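Local coordinates for putative cell adhesion protein (Bacteroides fragilis, PDB 4H40), which is a fimbrillin-like protein of a human gut bacterium that probably serves as a building block of a distinct type of pilus and may take part in cell adhesion, at residues B[15-20]-B[169-174]; B[114-119]-B[152-157]. All coordinates share one frame; numbering follows the deposited sequence.

Interaction 1. Residues B[15-20]-B[169-174]; sequences RIDPVA and VQTLYL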
loop_
_atom_site.group_PDB
_atom_site.type_symbol
_atom_site.label_atom_id
_atom_site.label_comp_id
_atom_site.label_asym_id
_atom_site.label_seq_id
_atom_site.Cartn_x
_atom_site.Cartn_y
_atom_site.Cartn_z
ATOM N N ARG B 15 52.990 10.271 9.328
ATOM C CA ARG B 15 51.995 9.326 9.860
ATOM C C ARG B 15 50.589 9.910 9.751
ATOM O O ARG B 15 50.363 11.057 10.146
ATOM C CB ARG B 15 52.308 8.944 11.314
ATOM C CG ARG B 15 51.607 7.663 11.763
ATOM C CD ARG B 15 51.945 7.278 13.193
ATOM N NE ARG B 15 51.291 8.144 14.176
ATOM C CZ ARG B 15 51.921 8.776 15.162
ATOM N NH1 ARG B 15 53.239 8.664 15.300
ATOM N NH2 ARG B 15 51.244 9.548 16.003
ATOM N N ILE B 16 49.642 9.112 9.250
ATOM C CA ILE B 16 48.267 9.557 9.048
ATOM C C ILE B 16 47.351 9.041 10.174
ATOM O O ILE B 16 47.155 7.827 10.350
ATOM C CB ILE B 16 47.748 9.179 7.625
ATOM C CG1 ILE B 16 48.798 9.483 6.520
ATOM C CG2 ILE B 16 46.399 9.840 7.317
ATOM C CD1 ILE B 16 49.276 11.001 6.340
ATOM N N ASP B 17 46.800 10.002 10.930
ATOM C CA ASP B 17 45.872 9.777 12.036
ATOM C C ASP B 17 44.446 10.188 11.568
ATOM O O ASP B 17 44.093 11.374 11.609
ATOM C CB ASP B 17 46.337 10.542 13.309
ATOM C CG ASP B 17 45.326 10.598 14.455
ATOM O OD1 ASP B 17 44.869 9.512 14.909
ATOM O OD2 ASP B 17 44.993 11.728 14.899
ATOM N N PRO B 18 43.641 9.245 11.046
ATOM C CA PRO B 18 42.315 9.624 10.556
ATOM C C PRO B 18 41.317 9.795 11.698
ATOM O O PRO B 18 41.348 9.055 12.686
ATOM C CB PRO B 18 41.943 8.486 9.608
ATOM C CG PRO B 18 42.691 7.332 10.097
ATOM C CD PRO B 18 43.896 7.807 10.854
ATOM N N VAL B 19 40.448 10.804 11.567
ATOM C CA VAL B 19 39.426 11.129 12.558
ATOM C C VAL B 19 38.059 10.922 11.901
ATOM O O VAL B 19 37.762 11.542 10.878
ATOM C CB VAL B 19 39.651 12.554 13.136
ATOM C CG1 VAL B 19 38.409 13.101 13.836
ATOM C CG2 VAL B 19 40.843 12.554 14.090
ATOM N N ALA B 20 37.262 10.004 12.483
ATOM C CA ALA B 20 35.919 9.629 12.026
ATOM C C ALA B 20 34.988 10.836 11.881
ATOM O O ALA B 20 34.980 11.723 12.744
ATOM C CB ALA B 20 35.301 8.622 12.990
ATOM N N VAL B 169 53.595 14.000 12.006
ATOM C CA VAL B 169 52.264 13.371 11.822
ATOM C C VAL B 169 51.222 14.382 11.299
ATOM O O VAL B 169 51.396 15.598 11.450
ATOM C CB VAL B 169 51.713 12.651 13.091
ATOM C CG1 VAL B 169 52.758 11.743 13.725
ATOM C CG2 VAL B 169 51.153 13.640 14.113
ATOM N N GLN B 170 50.129 13.866 10.715
ATOM C CA GLN B 170 49.039 14.696 10.208
ATOM C C GLN B 170 47.696 14.064 10.507
ATOM O O GLN B 170 47.535 12.851 10.379
ATOM C CB GLN B 170 49.179 14.972 8.705
ATOM C CG GLN B 170 48.431 16.229 8.256
ATOM C CD GLN B 170 48.882 16.721 6.916
ATOM O OE1 GLN B 170 50.021 17.160 6.736
ATOM N NE2 GLN B 170 47.982 16.692 5.951
ATOM N N THR B 171 46.735 14.898 10.916
ATOM C CA THR B 171 45.379 14.459 11.221
ATOM C C THR B 171 44.546 14.591 9.949
ATOM O O THR B 171 44.494 15.660 9.332
ATOM C CB THR B 171 44.796 15.234 12.425
ATOM O OG1 THR B 171 45.698 15.143 13.540
ATOM C CG2 THR B 171 43.436 14.727 12.838
ATOM N N LEU B 172 43.927 13.481 9.545
ATOM C CA LEU B 172 43.064 13.393 8.375
ATOM C C LEU B 172 41.614 13.407 8.836
ATOM O O LEU B 172 41.126 12.415 9.372
ATOM C CB LEU B 172 43.392 12.112 7.584
ATOM C CG LEU B 172 42.636 11.878 6.280
ATOM C CD1 LEU B 172 43.258 12.635 5.157
ATOM C CD2 LEU B 172 42.650 10.427 5.926
ATOM N N TYR B 173 40.938 14.544 8.672
ATOM C CA TYR B 173 39.537 14.669 9.075
ATOM C C TYR B 173 38.639 14.081 7.971
ATOM O O TYR B 173 38.613 14.579 6.829
ATOM C CB TYR B 173 39.184 16.132 9.413
ATOM C CG TYR B 173 39.835 16.618 10.691
ATOM C CD1 TYR B 173 39.277 16.331 11.935
ATOM C CD2 TYR B 173 41.013 17.361 10.658
ATOM C CE1 TYR B 173 39.878 16.766 13.118
ATOM C CE2 TYR B 173 41.623 17.806 11.834
ATOM C CZ TYR B 173 41.053 17.502 13.066
ATOM O OH TYR B 173 41.638 17.929 14.244
ATOM N N LEU B 174 37.944 12.981 8.315
ATOM C CA LEU B 174 37.097 12.268 7.378
ATOM C C LEU B 174 35.747 12.911 7.271
ATOM O O LEU B 174 35.165 13.267 8.299
ATOM C CB LEU B 174 36.920 10.790 7.762
ATOM C CG LEU B 174 38.150 9.900 7.854
ATOM C CD1 LEU B 174 37.737 8.480 7.863
ATOM C CD2 LEU B 174 39.085 10.111 6.705
#

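Interaction 2. Residues B[114-119]-B[152-157]; sequences TYYFRI and MTAVTI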
loop_
_atom_site.group_PDB
_atom_site.type_symbol
_atom_site.label_atom_id
_atom_site.label_comp_id
_atom_site.label_asym_id
_atom_site.label_seq_id
_atom_site.Cartn_x
_atom_site.Cartn_y
_atom_site.Cartn_z
ATOM N N THR B 114 49.389 16.294 -2.574
ATOM C CA THR B 114 47.936 16.423 -2.568
ATOM C C THR B 114 47.361 15.126 -3.085
ATOM O O THR B 114 47.760 14.634 -4.145
ATOM C CB THR B 114 47.464 17.661 -3.347
ATOM O OG1 THR B 114 48.180 18.810 -2.877
ATOM C CG2 THR B 114 45.959 17.906 -3.208
ATOM N N TYR B 115 46.425 14.578 -2.307
ATOM C CA TYR B 115 45.746 13.311 -2.545
ATOM C C TYR B 115 44.228 13.422 -2.392
ATOM O O TYR B 115 43.741 14.175 -1.550
ATOM C CB TYR B 115 46.247 12.247 -1.539
ATOM C CG TYR B 115 47.742 12.038 -1.527
ATOM C CD1 TYR B 115 48.343 11.112 -2.375
ATOM C CD2 TYR B 115 48.557 12.751 -0.653
ATOM C CE1 TYR B 115 49.726 10.918 -2.369
ATOM C CE2 TYR B 115 49.940 12.569 -0.641
ATOM C CZ TYR B 115 50.522 11.645 -1.495
ATOM O OH TYR B 115 51.885 11.457 -1.472
ATOM N N TYR B 116 43.490 12.627 -3.172
ATOM C CA TYR B 116 42.040 12.494 -3.061
ATOM C C TYR B 116 41.784 11.261 -2.249
ATOM O O TYR B 116 42.566 10.317 -2.337
ATOM C CB TYR B 116 41.380 12.371 -4.442
ATOM C CG TYR B 116 41.286 13.679 -5.193
ATOM C CD1 TYR B 116 40.268 14.590 -4.919
ATOM C CD2 TYR B 116 42.182 13.988 -6.211
ATOM C CE1 TYR B 116 40.163 15.790 -5.618
ATOM C CE2 TYR B 116 42.081 15.178 -6.927
ATOM C CZ TYR B 116 41.071 16.079 -6.625
ATOM O OH TYR B 116 40.960 17.260 -7.320
ATOM N N PHE B 117 40.729 11.240 -1.444
ATOM C CA PHE B 117 40.463 10.031 -0.682
ATOM C C PHE B 117 38.970 9.756 -0.594
ATOM O O PHE B 117 38.146 10.672 -0.519
ATOM C CB PHE B 117 41.145 10.030 0.717
ATOM C CG PHE B 117 40.696 11.092 1.693
ATOM C CD1 PHE B 117 41.282 12.350 1.694
ATOM C CD2 PHE B 117 39.696 10.828 2.627
ATOM C CE1 PHE B 117 40.841 13.348 2.579
ATOM C CE2 PHE B 117 39.260 11.824 3.521
ATOM C CZ PHE B 117 39.842 13.076 3.494
ATOM N N ARG B 118 38.638 8.466 -0.656
ATOM C CA ARG B 118 37.280 7.942 -0.548
ATOM C C ARG B 118 37.233 6.946 0.597
ATOM O O ARG B 118 38.274 6.405 0.998
ATOM C CB ARG B 118 36.806 7.296 -1.862
ATOM C CG ARG B 118 36.846 8.229 -3.049
ATOM C CD ARG B 118 35.880 7.804 -4.119
ATOM N NE ARG B 118 35.276 8.989 -4.713
ATOM C CZ ARG B 118 33.974 9.180 -4.872
ATOM N NH1 ARG B 118 33.110 8.233 -4.545
ATOM N NH2 ARG B 118 33.526 10.308 -5.386
ATOM N N ILE B 119 36.033 6.739 1.154
ATOM C CA ILE B 119 35.800 5.828 2.276
ATOM C C ILE B 119 34.735 4.840 1.898
ATOM O O ILE B 119 33.788 5.184 1.188
ATOM C CB ILE B 119 35.394 6.561 3.609
ATOM C CG1 ILE B 119 36.035 7.958 3.816
ATOM C CG2 ILE B 119 35.497 5.646 4.846
ATOM C CD1 ILE B 119 37.485 7.977 4.033
HETATM N N MSE B 152 33.652 13.620 -1.973
HETATM C CA MSE B 152 35.077 13.328 -1.884
HETATM C C MSE B 152 35.882 14.605 -1.672
HETATM O O MSE B 152 35.602 15.634 -2.290
HETATM C CB MSE B 152 35.537 12.602 -3.158
HETATM C CG MSE B 152 37.036 12.381 -3.237
HETATM SE SE MSE B 152 37.601 11.488 -4.860
HETATM C CE MSE B 152 37.026 12.806 -6.161
ATOM N N THR B 153 36.888 14.525 -0.793
ATOM C CA THR B 153 37.759 15.648 -0.477
ATOM C C THR B 153 39.202 15.322 -0.790
ATOM O O THR B 153 39.592 14.160 -0.940
ATOM C CB THR B 153 37.597 16.079 0.992
ATOM O OG1 THR B 153 37.628 14.933 1.849
ATOM C CG2 THR B 153 36.324 16.861 1.220
ATOM N N ALA B 154 39.988 16.381 -0.928
ATOM C CA ALA B 154 41.419 16.308 -1.141
ATOM C C ALA B 154 42.121 16.714 0.148
ATOM O O ALA B 154 41.561 17.464 0.964
ATOM C CB ALA B 154 41.830 17.203 -2.296
ATOM N N VAL B 155 43.324 16.176 0.353
ATOM C CA VAL B 155 44.172 16.469 1.512
ATOM C C VAL B 155 45.571 16.791 1.019
ATOM O O VAL B 155 46.063 16.138 0.098
ATOM C CB VAL B 155 44.166 15.326 2.576
ATOM C CG1 VAL B 155 44.656 13.984 2.006
ATOM C CG2 VAL B 155 44.950 15.724 3.833
ATOM N N THR B 156 46.192 17.809 1.614
ATOM C CA THR B 156 47.573 18.170 1.304
ATOM C C THR B 156 48.415 17.785 2.515
ATOM O O THR B 156 48.145 18.238 3.625
ATOM C CB THR B 156 47.698 19.644 0.909
ATOM O OG1 THR B 156 46.841 19.894 -0.203
ATOM C CG2 THR B 156 49.126 20.026 0.543
ATOM N N ILE B 157 49.402 16.917 2.300
ATOM C CA ILE B 157 50.303 16.456 3.350
ATOM C C ILE B 157 51.599 17.272 3.247
ATOM O O ILE B 157 52.183 17.380 2.165
ATOM C CB ILE B 157 50.521 14.919 3.276
ATOM C CG1 ILE B 157 49.161 14.186 3.349
ATOM C CG2 ILE B 157 51.451 14.442 4.397
ATOM C CD1 ILE B 157 49.162 12.741 2.944
#

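Interaction 1. Residues B[15-20]-B[169-174]
Arg15 and Val169 start the contact side by side, both pointing the same way. CG1 of Val169 lies over the centre of the Arg15 guanidinium, 3.4 Å from CZ. The chi1 of Val169 (-48°) sets CG1 anti to the carbonyl carbon. On the same face, Asp17 lies alongside Thr171. Val19 CG2 then meets Thr171 CG2 at 3.6 Å. The other methyl, CG1, is 3.8 Å from CD1 of Tyr173. Thr171 CG2 also sits over one face of the Tyr173 ring, offset toward its rim.

The other face of the pair carries Ile16, Pro18, Gln170 and Leu172. Here Ile16 CG2 packs on Leu172 CB at 3.8 Å, and the two side chains cross obliquely.

The two strands are parallel neighbours and belong to a three-stranded mixed sheet in the fimbrillin-like fold. Strand 14-19 is the middle strand, with 108-110 antiparallel on its other side. Five backbone hydrogen bonds hold the pair. Asp17 N to Gln170 O is nearly straight (178°, 3.0 Å). Leu172 N reaches Asp17 O from above the carbonyl plane. The last bond runs from Leu174 N to Val19 O (2.9 Å).

Further out, the Gln170 amide leaves 15-20 and bonds elsewhere, its OE1 to Thr158 N. Ile16 also touches Leu108 and Met110.

Interaction 2. Residues B[114-119]-B[152-157]
Selenomethionine Met152 fills the angle between Tyr116 and Arg118. Its chain bends at chi3 (62°), which turns CE to 3.9 Å from CD1 of Tyr116. The selenium lies obliquely to that ring, a Met-aromatic contact. The selenium also sits at the guanidinium edge of Arg118, in plane, 3.4 Å from NE. Ala154 CB is a smaller bump beside Tyr116 CE1.

On the face that carries Tyr115, Phe117 and Val155, chi1 of Phe117 (63°) puts CG between the backbone N and the carbonyl carbon, and the ring lies against Thr153 and Val155. CG1 of Val155 packs against Phe117 CD1 at 3.8 Å. Thr153 OG1 meets the far end of the ring, at CZ. Next along, Ile157 CD1 reaches CD2 of Tyr115 (3.6 Å), with the two side chains crossing at about a right angle.

The strands are antiparallel. Tyr115 and Val155 form a hydrogen-bonded pair, Tyr115 N to Val155 O being 2.9 Å. The hydroxyls of Thr114 and Thr156 hydrogen-bond, 3.2 Å between their OG1 atoms; either could be the donor.

Arg118 also forms a salt bridge with Asp145. Strand 113-121 lies between 153-157 and 56-62, while strands 169-173 and 14-19 pack on the face carrying Phe117, Val155 and Ile157.

How the interactions relate
Interactions 1 and 2 belong to two sheet regions packed face to face, with centres about 11 Å apart. The face of interaction 1 that carries Ile16, Gln170 and Leu172 meets the Phe117, Val155 and Ile157 face of interaction 2. Leu172 CD1 is 3.6 Å from Phe117 CE1. Leu174 CD2 lies 3.6 Å from CE2 of the same ring, so both leucines pack on Phe117. At the other end, Gln170 NE2 probably donates a hydrogen bond to Thr156 O (2.8 Å). Strands 153-157 and 169-173 follow each other in the chain, and residues 159-167 between them are not modelled.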